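Local coordinates for genome polyprotein (Chicken sicinivirus JSY, PDB 6QWT) that serves, in its carboxy-terminal 3Dpol part, as an RNA-dependent RNA polymerase, probably copying the viral genome from an RNA template, at residues F83-L89 / G191-M197; I396-I400 / H429-P433; L76-R80 / F322-W327. All coordinates share one frame. Residue numbers count along the deposited sequence, not the author numbering.

Contact 1. Residues F83-L89 / G191-M197; sequences FPPLHTL and GGLFEAM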
loop_
_atom_site.group_PDB
_atom_site.type_symbol
_atom_site.label_atom_id
_atom_site.label_comp_id
_atom_site.label_asym_id
_atom_site.label_seq_id
_atom_site.Cartn_x
_atom_site.Cartn_y
_atom_site.Cartn_z
ATOM N N PHE A 83 -3.104 -8.809 20.996
ATOM C CA PHE A 83 -2.896 -10.025 20.223
ATOM C C PHE A 83 -2.747 -11.221 21.159
ATOM O O PHE A 83 -2.001 -11.141 22.143
ATOM C CB PHE A 83 -1.645 -9.907 19.350
ATOM C CG PHE A 83 -1.830 -9.075 18.115
ATOM C CD1 PHE A 83 -1.054 -7.944 17.905
ATOM C CD2 PHE A 83 -2.760 -9.431 17.152
ATOM C CE1 PHE A 83 -1.213 -7.175 16.764
ATOM C CE2 PHE A 83 -2.921 -8.667 16.009
ATOM C CZ PHE A 83 -2.147 -7.537 15.817
ATOM N N PRO A 84 -3.423 -12.334 20.893
ATOM C CA PRO A 84 -3.097 -13.580 21.583
ATOM C C PRO A 84 -1.826 -14.168 21.001
ATOM O O PRO A 84 -1.275 -13.616 20.036
ATOM C CB PRO A 84 -4.316 -14.468 21.287
ATOM C CG PRO A 84 -4.766 -14.006 19.946
ATOM C CD PRO A 84 -4.508 -12.514 19.911
ATOM N N PRO A 85 -1.310 -15.262 21.560
ATOM C CA PRO A 85 -0.172 -15.930 20.916
ATOM C C PRO A 85 -0.502 -16.295 19.474
ATOM O O PRO A 85 -1.548 -16.884 19.188
ATOM C CB PRO A 85 0.052 -17.172 21.785
ATOM C CG PRO A 85 -0.466 -16.774 23.130
ATOM C CD PRO A 85 -1.627 -15.851 22.876
ATOM N N LEU A 86 0.383 -15.906 18.561
ATOM C CA LEU A 86 0.232 -16.194 17.144
ATOM C C LEU A 86 1.253 -17.240 16.720
ATOM O O LEU A 86 2.282 -17.438 17.372
ATOM C CB LEU A 86 0.395 -14.925 16.299
ATOM C CG LEU A 86 -0.606 -13.798 16.554
ATOM C CD1 LEU A 86 -0.182 -12.543 15.809
ATOM C CD2 LEU A 86 -2.013 -14.212 16.153
ATOM N N HIS A 87 0.958 -17.910 15.609
ATOM C CA HIS A 87 1.772 -19.015 15.130
ATOM C C HIS A 87 2.207 -18.759 13.694
ATOM O O HIS A 87 1.734 -17.835 13.027
ATOM C CB HIS A 87 1.016 -20.346 15.232
ATOM C CG HIS A 87 0.766 -20.783 16.641
ATOM N ND1 HIS A 87 1.531 -21.741 17.270
ATOM C CD2 HIS A 87 -0.156 -20.379 17.551
ATOM C CE1 HIS A 87 1.089 -21.914 18.503
ATOM N NE2 HIS A 87 0.068 -21.100 18.698
ATOM N N THR A 88 3.128 -19.594 13.227
ATOM C CA THR A 88 3.622 -19.519 11.863
ATOM C C THR A 88 2.782 -20.411 10.953
ATOM O O THR A 88 2.148 -21.376 11.392
ATOM C CB THR A 88 5.099 -19.924 11.793
ATOM O OG1 THR A 88 5.237 -21.328 12.049
ATOM C CG2 THR A 88 5.911 -19.145 12.816
ATOM N N LEU A 89 2.766 -20.060 9.673
ATOM C CA LEU A 89 2.121 -20.880 8.662
ATOM C C LEU A 89 3.103 -21.911 8.127
ATOM O O LEU A 89 4.310 -21.662 8.042
ATOM C CB LEU A 89 1.601 -20.022 7.505
ATOM C CG LEU A 89 0.486 -19.016 7.790
ATOM C CD1 LEU A 89 -0.048 -18.451 6.483
ATOM C CD2 LEU A 89 -0.632 -19.656 8.601
ATOM N N GLY A 191 2.612 -15.074 8.798
ATOM C CA GLY A 191 1.304 -15.422 8.261
ATOM C C GLY A 191 0.214 -15.443 9.315
ATOM O O GLY A 191 -0.931 -15.075 9.042
ATOM N N GLY A 192 0.550 -15.884 10.530
ATOM C CA GLY A 192 -0.409 -15.812 11.619
ATOM C C GLY A 192 -0.836 -14.388 11.920
ATOM O O GLY A 192 -2.016 -14.120 12.159
ATOM N N LEU A 193 0.116 -13.453 11.904
ATOM C CA LEU A 193 -0.235 -12.046 12.051
ATOM C C LEU A 193 -1.051 -11.553 10.862
ATOM O O LEU A 193 -2.051 -10.847 11.040
ATOM C CB LEU A 193 1.029 -11.204 12.221
ATOM C CG LEU A 193 0.840 -9.688 12.339
ATOM C CD1 LEU A 193 0.094 -9.322 13.617
ATOM C CD2 LEU A 193 2.181 -8.983 12.279
ATOM N N PHE A 194 -0.646 -11.925 9.642
ATOM C CA PHE A 194 -1.384 -11.501 8.456
ATOM C C PHE A 194 -2.811 -12.030 8.481
ATOM O O PHE A 194 -3.753 -11.308 8.139
ATOM C CB PHE A 194 -0.666 -11.962 7.185
ATOM C CG PHE A 194 0.706 -11.363 7.006
ATOM C CD1 PHE A 194 1.060 -10.190 7.656
ATOM C CD2 PHE A 194 1.645 -11.977 6.187
ATOM C CE1 PHE A 194 2.323 -9.642 7.493
ATOM C CE2 PHE A 194 2.907 -11.433 6.018
ATOM C CZ PHE A 194 3.248 -10.265 6.674
ATOM N N GLU A 195 -2.992 -13.290 8.887
ATOM C CA GLU A 195 -4.334 -13.845 9.026
ATOM C C GLU A 195 -5.182 -12.995 9.963
ATOM O O GLU A 195 -6.322 -12.639 9.640
ATOM C CB GLU A 195 -4.258 -15.278 9.547
ATOM C CG GLU A 195 -4.028 -16.331 8.489
ATOM C CD GLU A 195 -4.209 -17.730 9.038
ATOM O OE1 GLU A 195 -3.873 -17.955 10.221
ATOM O OE2 GLU A 195 -4.693 -18.603 8.293
ATOM N N ALA A 196 -4.631 -12.654 11.130
ATOM C CA ALA A 196 -5.408 -11.945 12.140
ATOM C C ALA A 196 -5.807 -10.552 11.667
ATOM O O ALA A 196 -6.907 -10.078 11.974
ATOM C CB ALA A 196 -4.612 -11.860 13.444
ATOM N N MET A 197 -4.933 -9.882 10.916
ATOM C CA MET A 197 -5.179 -8.501 10.518
ATOM C C MET A 197 -5.905 -8.399 9.181
ATOM O O MET A 197 -6.890 -7.662 9.065
ATOM C CB MET A 197 -3.858 -7.729 10.460
ATOM C CG MET A 197 -3.165 -7.620 11.803
ATOM S SD MET A 197 -1.632 -6.688 11.717
ATOM C CE MET A 197 -2.233 -5.069 11.241
HETATM O O HOH W 1 2.821 -15.178 12.128
#
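Glycine lets a backbone come close to a helix, and the first turn of helix 191-198 makes the point well. G191 and G192 leave a shallow hollow into which the extended chain of 83-89 settles, with CA atoms only 5.2 Å apart at H87 and G192 and 5.5 Å at L89 and G191. A methyl group on G192 would run into H87 O, which instead sits 3.3 Å from G192 CA in a CA-H...O contact; one on G191 would collide with the side chain of L89, whose CG lies 3.7 Å from G191 CA. Where the surfaces part slightly, water 1 fills the gap, donating to H87 O (3.0 Å) and accepting from L193 N (3.2 Å). Within the polymerase fold, 86-87 pairs in parallel with strand 257-258, and L193 also touches L253 of helix 243-256, which follows the motif A strand 230-235 of the palm. Further along, L86 drops between L193 and A196, its CD1 3.8 Å from L193 CA and its CD2 4.4 Å from A196 CB. The F83 ring covers L193 and M197 at the other end of 83-89. L193 CD1 lies over one ring face in a CH-pi contact, 4.1 Å from the F83 centroid; M197 SD lies obliquely 5.5 Å from that centroid, a Met-aromatic contact, while M197 CG meets the ring edge, 4.1 Å from F83 CZ.

Contact 2. Residues I396-I400 / H429-P433; sequences IHPVI and HHAGP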
loop_
_atom_site.group_PDB
_atom_site.type_symbol
_atom_site.label_atom_id
_atom_site.label_comp_id
_atom_site.label_asym_id
_atom_site.label_seq_id
_atom_site.Cartn_x
_atom_site.Cartn_y
_atom_site.Cartn_z
ATOM N N ILE A 396 -22.910 2.959 3.445
ATOM C CA ILE A 396 -22.061 4.075 3.047
ATOM C C ILE A 396 -21.363 3.738 1.737
ATOM O O ILE A 396 -20.682 2.711 1.635
ATOM C CB ILE A 396 -21.031 4.408 4.141
ATOM C CG1 ILE A 396 -21.709 4.451 5.516
ATOM C CG2 ILE A 396 -20.337 5.727 3.834
ATOM C CD1 ILE A 396 -22.778 5.522 5.647
ATOM N N HIS A 397 -21.519 4.621 0.743
ATOM C CA HIS A 397 -20.868 4.473 -0.552
ATOM C C HIS A 397 -19.417 4.946 -0.476
ATOM O O HIS A 397 -19.138 6.000 0.103
ATOM C CB HIS A 397 -21.596 5.286 -1.625
ATOM C CG HIS A 397 -22.936 4.739 -2.009
ATOM N ND1 HIS A 397 -23.101 3.806 -3.010
ATOM C CD2 HIS A 397 -24.178 5.017 -1.545
ATOM C CE1 HIS A 397 -24.385 3.523 -3.139
ATOM N NE2 HIS A 397 -25.060 4.243 -2.262
ATOM N N PRO A 398 -18.481 4.193 -1.051
ATOM C CA PRO A 398 -17.143 4.739 -1.319
ATOM C C PRO A 398 -17.146 5.505 -2.632
ATOM O O PRO A 398 -17.235 4.916 -3.714
ATOM C CB PRO A 398 -16.265 3.482 -1.385
ATOM C CG PRO A 398 -17.192 2.403 -1.851
ATOM C CD PRO A 398 -18.575 2.757 -1.364
ATOM N N VAL A 399 -17.068 6.829 -2.539
ATOM C CA VAL A 399 -17.171 7.706 -3.700
ATOM C C VAL A 399 -15.764 8.191 -4.031
ATOM O O VAL A 399 -15.246 9.118 -3.403
ATOM C CB VAL A 399 -18.133 8.868 -3.447
ATOM C CG1 VAL A 399 -18.297 9.717 -4.707
ATOM C CG2 VAL A 399 -19.478 8.330 -2.979
ATOM N N ILE A 400 -15.146 7.562 -5.026
ATOM C CA ILE A 400 -13.796 7.921 -5.439
ATOM C C ILE A 400 -13.836 9.222 -6.229
ATOM O O ILE A 400 -14.862 9.592 -6.813
ATOM C CB ILE A 400 -13.157 6.771 -6.248
ATOM C CG1 ILE A 400 -11.631 6.902 -6.273
ATOM C CG2 ILE A 400 -13.731 6.703 -7.659
ATOM C CD1 ILE A 400 -10.918 5.594 -6.560
ATOM N N HIS A 429 -19.972 4.104 -10.490
ATOM C CA HIS A 429 -21.411 4.099 -10.239
ATOM C C HIS A 429 -21.770 4.651 -8.865
ATOM O O HIS A 429 -22.908 5.094 -8.670
ATOM C CB HIS A 429 -21.978 2.686 -10.394
ATOM C CG HIS A 429 -21.771 1.816 -9.193
ATOM N ND1 HIS A 429 -22.656 1.782 -8.136
ATOM C CD2 HIS A 429 -20.778 0.950 -8.882
ATOM C CE1 HIS A 429 -22.216 0.932 -7.225
ATOM N NE2 HIS A 429 -21.078 0.415 -7.653
ATOM N N HIS A 430 -20.831 4.636 -7.912
ATOM C CA HIS A 430 -21.092 5.147 -6.569
ATOM C C HIS A 430 -21.355 6.648 -6.542
ATOM O O HIS A 430 -21.843 7.152 -5.525
ATOM C CB HIS A 430 -19.919 4.819 -5.643
ATOM C CG HIS A 430 -19.856 3.381 -5.231
ATOM N ND1 HIS A 430 -20.861 2.769 -4.514
ATOM C CD2 HIS A 430 -18.910 2.436 -5.435
ATOM C CE1 HIS A 430 -20.537 1.508 -4.292
ATOM N NE2 HIS A 430 -19.356 1.279 -4.841
ATOM N N ALA A 431 -21.048 7.370 -7.615
ATOM C CA ALA A 431 -21.302 8.803 -7.679
ATOM C C ALA A 431 -22.776 9.141 -7.866
ATOM O O ALA A 431 -23.122 10.325 -7.868
ATOM C CB ALA A 431 -20.491 9.433 -8.816
ATOM N N GLY A 432 -23.643 8.144 -8.026
ATOM C CA GLY A 432 -25.036 8.386 -8.316
ATOM C C GLY A 432 -25.394 7.945 -9.720
ATOM O O GLY A 432 -24.551 7.932 -10.622
ATOM N N PRO A 433 -26.663 7.581 -9.931
ATOM C CA PRO A 433 -27.053 7.025 -11.240
ATOM C C PRO A 433 -26.794 7.956 -12.412
ATOM O O PRO A 433 -26.392 7.489 -13.486
ATOM C CB PRO A 433 -28.555 6.739 -11.061
ATOM C CG PRO A 433 -28.977 7.559 -9.878
ATOM C CD PRO A 433 -27.785 7.600 -8.978
#
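Buried histidines can act as polar links when each nitrogen has a partner, and the beta-hairpin 384-388/396-400 illustrates it. The hairpin corresponds in sequence order to motif E of picornaviral polymerases, at the junction of palm and thumb, and it meets here the short 3-10 turn joining helices 417-428 and 433-449. H429 opens that turn and packs its side chain on helix 459-469. H430 follows and carries most of the contact. Its ND1 shares a nearly linear 2.9 Å hydrogen bond with H397 ND1, and the two rings meet rim to rim with their planes 65° apart. Beyond the pair, H397 NE2 bonds D389 and H430 NE2 bonds D213, so an Asp-His-His-Asp chain runs through the interface; W466 stacks on H397 and meets H430 edge-to-face. One face of the H430 ring is covered by P398, whose CD lies 3.8 Å from the ring centroid in a CH-pi contact, and V399 CG2 rests 3.7 Å from H430 O. A431 comes next, its CA 4.3 Å from V399 CG1. G432, with a positive phi of 112°, then takes the N-cap position before helix 433-449, and its N donates back to H429 O at 3.2 Å.

Contact 3. Residues L76-R80 / F322-W327; sequences LYFSR and FDTSAW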
loop_
_atom_site.group_PDB
_atom_site.type_symbol
_atom_site.label_atom_id
_atom_site.label_comp_id
_atom_site.label_asym_id
_atom_site.label_seq_id
_atom_site.Cartn_x
_atom_site.Cartn_y
_atom_site.Cartn_z
ATOM N N LEU A 76 1.460 1.370 23.911
ATOM C CA LEU A 76 0.056 1.750 23.790
ATOM C C LEU A 76 -0.616 1.021 22.632
ATOM O O LEU A 76 -1.717 0.477 22.780
ATOM C CB LEU A 76 -0.062 3.263 23.612
ATOM C CG LEU A 76 -1.490 3.801 23.504
ATOM C CD1 LEU A 76 -2.304 3.406 24.732
ATOM C CD2 LEU A 76 -1.471 5.310 23.325
ATOM N N TYR A 77 0.039 0.991 21.469
ATOM C CA TYR A 77 -0.556 0.348 20.300
ATOM C C TYR A 77 -0.767 -1.144 20.540
ATOM O O TYR A 77 -1.866 -1.668 20.331
ATOM C CB TYR A 77 0.318 0.587 19.071
ATOM C CG TYR A 77 -0.125 -0.196 17.857
ATOM C CD1 TYR A 77 -1.293 0.136 17.185
ATOM C CD2 TYR A 77 0.619 -1.274 17.391
ATOM C CE1 TYR A 77 -1.711 -0.577 16.084
ATOM C CE2 TYR A 77 0.207 -1.997 16.285
ATOM C CZ TYR A 77 -0.959 -1.641 15.635
ATOM O OH TYR A 77 -1.389 -2.348 14.535
ATOM N N PHE A 78 0.273 -1.845 20.995
ATOM C CA PHE A 78 0.138 -3.277 21.235
ATOM C C PHE A 78 -0.777 -3.588 22.410
ATOM O O PHE A 78 -1.343 -4.686 22.461
ATOM C CB PHE A 78 1.509 -3.906 21.457
ATOM C CG PHE A 78 2.251 -4.179 20.184
ATOM C CD1 PHE A 78 2.006 -5.334 19.461
ATOM C CD2 PHE A 78 3.176 -3.270 19.700
ATOM C CE1 PHE A 78 2.683 -5.583 18.283
ATOM C CE2 PHE A 78 3.855 -3.510 18.526
ATOM C CZ PHE A 78 3.612 -4.670 17.818
ATOM N N SER A 79 -0.934 -2.654 23.350
ATOM C CA SER A 79 -1.903 -2.847 24.423
ATOM C C SER A 79 -3.319 -2.906 23.865
ATOM O O SER A 79 -4.111 -3.784 24.231
ATOM C CB SER A 79 -1.775 -1.727 25.457
ATOM O OG SER A 79 -2.786 -1.822 26.442
ATOM N N ARG A 80 -3.652 -1.979 22.966
ATOM C CA ARG A 80 -4.975 -1.980 22.356
ATOM C C ARG A 80 -5.158 -3.174 21.427
ATOM O O ARG A 80 -6.241 -3.770 21.384
ATOM C CB ARG A 80 -5.208 -0.676 21.598
ATOM C CG ARG A 80 -6.421 -0.726 20.689
ATOM C CD ARG A 80 -6.946 0.656 20.384
ATOM N NE ARG A 80 -7.222 1.420 21.596
ATOM C CZ ARG A 80 -7.821 2.607 21.604
ATOM N NH1 ARG A 80 -8.210 3.159 20.461
ATOM N NH2 ARG A 80 -8.030 3.240 22.750
ATOM N N PHE A 322 -4.206 14.835 25.440
ATOM C CA PHE A 322 -4.480 13.569 24.775
ATOM C C PHE A 322 -5.086 12.581 25.762
ATOM O O PHE A 322 -4.496 12.294 26.808
ATOM C CB PHE A 322 -3.205 12.990 24.165
ATOM C CG PHE A 322 -3.391 11.618 23.567
ATOM C CD1 PHE A 322 -4.367 11.394 22.609
ATOM C CD2 PHE A 322 -2.598 10.556 23.967
ATOM C CE1 PHE A 322 -4.546 10.138 22.061
ATOM C CE2 PHE A 322 -2.772 9.296 23.419
ATOM C CZ PHE A 322 -3.745 9.087 22.466
ATOM N N ASP A 323 -6.267 12.072 25.430
ATOM C CA ASP A 323 -6.906 11.012 26.197
ATOM C C ASP A 323 -6.450 9.680 25.611
ATOM O O ASP A 323 -6.799 9.345 24.474
ATOM C CB ASP A 323 -8.424 11.161 26.152
ATOM C CG ASP A 323 -9.133 10.293 27.177
ATOM O OD1 ASP A 323 -8.735 9.123 27.360
ATOM O OD2 ASP A 323 -10.102 10.780 27.794
ATOM N N THR A 324 -5.668 8.922 26.383
ATOM C CA THR A 324 -5.101 7.674 25.883
ATOM C C THR A 324 -6.145 6.592 25.660
ATOM O O THR A 324 -5.788 5.500 25.210
ATOM C CB THR A 324 -4.023 7.154 26.839
ATOM O OG1 THR A 324 -4.600 6.889 28.125
ATOM C CG2 THR A 324 -2.903 8.176 26.984
ATOM N N SER A 325 -7.417 6.864 25.950
ATOM C CA SER A 325 -8.485 5.907 25.733
ATOM C C SER A 325 -9.520 6.350 24.709
ATOM O O SER A 325 -10.374 5.537 24.338
ATOM C CB SER A 325 -9.203 5.602 27.058
ATOM O OG SER A 325 -8.380 4.832 27.915
ATOM N N ALA A 326 -9.488 7.598 24.246
ATOM C CA ALA A 326 -10.512 8.125 23.342
ATOM C C ALA A 326 -9.847 8.526 22.031
ATOM O O ALA A 326 -9.636 9.710 21.759
ATOM C CB ALA A 326 -11.256 9.301 23.982
ATOM N N TRP A 327 -9.532 7.528 21.207
ATOM C CA TRP A 327 -8.907 7.774 19.918
ATOM C C TRP A 327 -9.113 6.559 19.024
ATOM O O TRP A 327 -9.312 5.441 19.508
ATOM C CB TRP A 327 -7.410 8.077 20.074
ATOM C CG TRP A 327 -6.651 6.996 20.783
ATOM C CD1 TRP A 327 -6.422 6.900 22.126
ATOM C CD2 TRP A 327 -6.030 5.850 20.189
ATOM N NE1 TRP A 327 -5.693 5.767 22.405
ATOM C CE2 TRP A 327 -5.439 5.105 21.232
ATOM C CE3 TRP A 327 -5.913 5.382 18.877
ATOM C CZ2 TRP A 327 -4.745 3.919 21.001
ATOM C CZ3 TRP A 327 -5.220 4.203 18.651
ATOM C CH2 TRP A 327 -4.647 3.486 19.707
HETATM O O HOH W 2 -6.508 2.701 25.486
#
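An arginine laid flat on a tryptophan can hold a helix against a loop at a protein surface. Here helix 70-81 lies beside the loop that links helix 298-316 to strand 327-332 of the palm, the strand leading into the YGDD hairpin, the motif C signature of RNA-dependent RNA polymerases. The loop is shaped by a type I turn from D323 to A326 and by an Asx turn in which S325 N donates to D323 OD1 (3.0 Å). Stacking comes first: the R80 guanidinium is almost parallel to the W327 indole, with planes 5° apart, and R80 CZ stands 3.6 Å above the centroid of the six-membered ring as a cation-pi contact. Apolar contact extends this surface one helical turn back, where L76 CG lies 4.1 Å from W327 CZ2 and L76 CD2 reaches the edge of the F322 ring, 4.2 Å from F322 CE2. Polar bonds then fix the outer part. Water 2 bridges R80 NH2 (3.2 Å) and T324 O (2.9 Å), and the same T324 O accepts from W327 NE1 at 2.8 Å, which holds the indole in place beneath the guanidinium. The stacked arginine also bonds directly to the backbone of its tryptophan: R80 NH1 donates to W327 O at 2.7 Å.

Overall arrangement
The three contacts show how chemistry follows position. Contact 2, a buried contact, relies on paired imidazoles and carboxylates; contact 3, at the surface, on an exposed charge over an indole and a bridging water; contact 1, partly buried, on glycine-permitted closeness and apolar side chains. Contacts 1 and 3 are neighbours, with centres about 22 Å apart: helix 70-81 is followed, after a short loop, by strand 86-87, both contacts are flanked by helices 243-256 and 298-316, and Y204 stacks on F83 while its carbonyl binds Y77. Contact 2 stands apart, its centre about 34 Å and 33 Å from those of contacts 1 and 3, joining the hairpin to the turn between two thumb helices, 417-428 and 433-449.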